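Local structure of thymocyte nuclear protein 1 (Leishmania major, 2AR1) at residues A[51-56]-A[110-115]. The protein is of unknown function but carries an EVE domain of the PUA clan and probably recognises modified bases in nucleic acid. Numbering follows the deposited sequence.
Sequences AARNNM and NPWKMV
The guanidinium of R53 meets 110-115 at its edge: P111 O lies near its plane and takes a hydrogen bond from NH1, with an N-H...O angle of 168°. The NH1 to P111 O distance is 2.7 Å, although the position of that oxygen is somewhat uncertain. Along another edge, NE and NH2 grip N54 OD1 side-on; NH2, at 2.8 Å from OD1, donates to a lone pair of that oxygen in the amide plane, whereas NE approaches from above that plane. This paired grip, with OD1 close to the guanidinium plane, holds the group's orientation, and R57 adds a third donor to OD1. P111 CG covers one face of the W112 indole, 3.9 Å above it and toward the rim, while R53 CD reaches CE3 of that ring obliquely at 4.1 Å. Y50 stacks on W112 and R48 makes a cation-pi contact with it. Within the EVE domain, a PUA-like fold, helix 50-58 packs against the start of strand 113-128 and the loop leading into it; the local axes come within 7.7 Å at 46°. An Asx turn, N110 OD1 accepting from W112 N, shapes that loop. K113 NZ donates to N110 O and makes a salt bridge with D89. Deeper in, the bend of M56 at chi3 (-74°) swings CE to 3.0 Å from K113 O. Its SD lies 3.9 Å from M114 CA and also touches V115 CG2. V115 CG1 rests 3.5 Å from M56 O.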
ATOM      1  N   ALA A  51      -4.119 -13.177   0.600  1.00 19.31           N
ATOM      2  CA  ALA A  51      -4.881 -12.358  -0.352  1.00 19.02           C
ATOM      3  C   ALA A  51      -4.094 -11.124  -0.696  1.00 16.76           C
ATOM      4  O   ALA A  51      -3.960 -10.801  -1.885  1.00 16.30           O
ATOM      5  CB  ALA A  51      -6.248 -11.966   0.226  1.00 19.94           C
ATOM      6  N   ALA A  52      -3.516 -10.448   0.305  1.00 16.11           N
ATOM      7  CA  ALA A  52      -2.686  -9.266   0.027  1.00 15.59           C
ATOM      8  C   ALA A  52      -1.441  -9.601  -0.803  1.00 15.29           C
ATOM      9  O   ALA A  52      -1.000  -8.840  -1.708  1.00 16.72           O
ATOM     10  CB  ALA A  52      -2.295  -8.671   1.305  1.00 14.26           C
ATOM     11  N   ARG A  53      -0.804 -10.696  -0.433  1.00 14.18           N
ATOM     12  CA  ARG A  53       0.314 -11.232  -1.186  1.00 15.16           C
ATOM     13  C   ARG A  53      -0.040 -11.436  -2.680  1.00 16.65           C
ATOM     14  O   ARG A  53       0.760 -11.158  -3.593  1.00 14.77           O
ATOM     15  CB  ARG A  53       0.770 -12.552  -0.550  1.00 16.84           C
ATOM     16  CG  ARG A  53       1.966 -13.169  -1.313  1.00 18.23           C
ATOM     17  CD  ARG A  53       2.115 -14.603  -1.240  1.00 25.25           C
ATOM     18  NE  ARG A  53       1.207 -15.263  -2.153  1.00 20.88           N
ATOM     19  CZ  ARG A  53       1.339 -16.508  -2.609  1.00 20.92           C
ATOM     20  NH1 ARG A  53       2.359 -17.281  -2.270  1.00 21.42           N
ATOM     21  NH2 ARG A  53       0.410 -16.991  -3.394  1.00 18.12           N
ATOM     22  N   ASN A  54      -1.228 -12.014  -2.910  1.00 15.63           N
ATOM     23  CA  ASN A  54      -1.697 -12.280  -4.260  1.00 15.71           C
ATOM     24  C   ASN A  54      -1.977 -10.988  -5.024  1.00 18.31           C
ATOM     25  O   ASN A  54      -1.644 -10.886  -6.226  1.00 17.96           O
ATOM     26  CB  ASN A  54      -2.913 -13.190  -4.171  1.00 15.38           C
ATOM     27  CG  ASN A  54      -2.510 -14.622  -3.980  1.00 19.51           C
ATOM     28  OD1 ASN A  54      -1.328 -14.923  -4.113  1.00 18.44           O
ATOM     29  ND2 ASN A  54      -3.459 -15.518  -3.682  1.00 15.56           N
ATOM     30  N   ASN A  55      -2.540  -9.997  -4.339  1.00 17.61           N
ATOM     31  CA  ASN A  55      -2.647  -8.615  -4.893  1.00 18.44           C
ATOM     32  C   ASN A  55      -1.259  -8.053  -5.313  1.00 18.46           C
ATOM     33  O   ASN A  55      -1.061  -7.597  -6.471  1.00 18.36           O
ATOM     34  CB  ASN A  55      -3.447  -7.692  -3.989  1.00 17.65           C
ATOM     35  CG  ASN A  55      -4.948  -7.976  -4.016  1.00 17.58           C
ATOM     36  OD1 ASN A  55      -5.432  -8.674  -4.972  1.00 23.16           O
ATOM     37  ND2 ASN A  55      -5.674  -7.593  -2.954  1.00 18.04           N
ATOM     38  N   MET A  56      -0.233  -8.262  -4.493  1.00 17.22           N
ATOM     39  CA  MET A  56       1.104  -7.844  -4.916  1.00 16.61           C
ATOM     40  C   MET A  56       1.634  -8.583  -6.132  1.00 16.40           C
ATOM     41  O   MET A  56       2.264  -7.972  -6.957  1.00 18.51           O
ATOM     42  CB  MET A  56       2.114  -7.905  -3.778  1.00 17.67           C
ATOM     43  CG  MET A  56       1.935  -6.788  -2.795  1.00 24.17           C
ATOM     44  SD  MET A  56       3.393  -6.554  -1.756  1.00 22.90           S
ATOM     45  CE  MET A  56       3.139  -7.990  -0.726  1.00 23.15           C
ATOM     46  N   ASN A 110       9.477 -20.138  -0.072  1.00 24.33           N
ATOM     47  CA  ASN A 110       9.056 -18.912   0.614  1.00 22.75           C
ATOM     48  C   ASN A 110       7.734 -18.440   0.004  1.00 20.92           C
ATOM     49  O   ASN A 110       7.710 -18.000  -1.133  1.00 21.60           O
ATOM     50  CB  ASN A 110      10.122 -17.844   0.460  1.00 19.60           C
ATOM     51  CG  ASN A 110       9.822 -16.624   1.263  1.00 20.28           C
ATOM     52  OD1 ASN A 110       8.723 -16.491   1.815  1.00 13.71           O
ATOM     53  ND2 ASN A 110      10.811 -15.697   1.341  1.00 15.85           N
ATOM     54  N   PRO A 111       6.619 -18.537   0.749  1.00 20.71           N
ATOM     55  CA  PRO A 111       5.378 -18.167   0.116  1.00 20.45           C
ATOM     56  C   PRO A 111       5.221 -16.656  -0.045  1.00 21.86           C
ATOM     57  O   PRO A 111       4.442 -16.194  -0.869  1.00 22.22           O
ATOM     58  CB  PRO A 111       4.331 -18.728   1.056  1.00 23.45           C
ATOM     59  CG  PRO A 111       4.988 -18.939   2.365  1.00 25.15           C
ATOM     60  CD  PRO A 111       6.460 -18.940   2.152  1.00 23.04           C
ATOM     61  N   TRP A 112       6.005 -15.900   0.724  1.00 18.17           N
ATOM     62  CA  TRP A 112       5.819 -14.456   0.798  1.00 17.53           C
ATOM     63  C   TRP A 112       6.555 -13.743  -0.335  1.00 15.08           C
ATOM     64  O   TRP A 112       7.712 -14.078  -0.696  1.00 16.00           O
ATOM     65  CB  TRP A 112       6.183 -13.946   2.194  1.00 16.00           C
ATOM     66  CG  TRP A 112       5.412 -14.653   3.242  1.00 14.46           C
ATOM     67  CD1 TRP A 112       5.914 -15.461   4.186  1.00 17.74           C
ATOM     68  CD2 TRP A 112       3.982 -14.671   3.402  1.00 12.43           C
ATOM     69  NE1 TRP A 112       4.883 -15.983   4.967  1.00 17.57           N
ATOM     70  CE2 TRP A 112       3.700 -15.465   4.534  1.00 16.06           C
ATOM     71  CE3 TRP A 112       2.927 -14.012   2.767  1.00 17.35           C
ATOM     72  CZ2 TRP A 112       2.378 -15.679   5.024  1.00 14.57           C
ATOM     73  CZ3 TRP A 112       1.616 -14.243   3.232  1.00 17.34           C
ATOM     74  CH2 TRP A 112       1.363 -15.067   4.358  1.00 14.89           C
ATOM     75  N   LYS A 113       5.848 -12.789  -0.928  1.00 16.63           N
ATOM     76  CA  LYS A 113       6.326 -12.053  -2.103  1.00 19.45           C
ATOM     77  C   LYS A 113       6.151 -10.564  -1.887  1.00 20.73           C
ATOM     78  O   LYS A 113       5.277 -10.134  -1.090  1.00 19.67           O
ATOM     79  CB  LYS A 113       5.564 -12.475  -3.364  1.00 21.23           C
ATOM     80  CG  LYS A 113       5.532 -13.918  -3.595  1.00 23.22           C
ATOM     81  CD  LYS A 113       6.887 -14.497  -3.883  1.00 23.68           C
ATOM     82  CE  LYS A 113       6.683 -15.938  -4.281  1.00 26.35           C
ATOM     83  NZ  LYS A 113       7.646 -16.884  -3.642  1.00 33.87           N
ATOM     84  N   MET A 114       6.965  -9.753  -2.570  1.00 18.50           N
ATOM     85  CA  MET A 114       6.814  -8.326  -2.420  1.00 19.06           C
ATOM     86  C   MET A 114       7.299  -7.602  -3.668  1.00 16.22           C
ATOM     87  O   MET A 114       8.215  -8.049  -4.344  1.00 19.10           O
ATOM     88  CB  MET A 114       7.606  -7.835  -1.232  1.00 18.08           C
ATOM     89  CG  MET A 114       9.071  -7.972  -1.366  1.00 18.56           C
ATOM     90  SD  MET A 114       9.998  -7.720   0.128  1.00 21.01           S
ATOM     91  CE  MET A 114      11.684  -7.950  -0.429  1.00 20.06           C
ATOM     92  N   VAL A 115       6.654  -6.466  -3.910  1.00 19.39           N
ATOM     93  CA  VAL A 115       7.095  -5.492  -4.910  1.00 18.81           C
ATOM     94  C   VAL A 115       7.997  -4.442  -4.294  1.00 19.50           C
ATOM     95  O   VAL A 115       8.186  -4.410  -3.073  1.00 17.14           O
ATOM     96  CB  VAL A 115       5.927  -4.808  -5.638  1.00 18.26           C
ATOM     97  CG1 VAL A 115       5.012  -5.869  -6.309  1.00 21.04           C
ATOM     98  CG2 VAL A 115       5.051  -4.023  -4.659  1.00 21.51           C
TER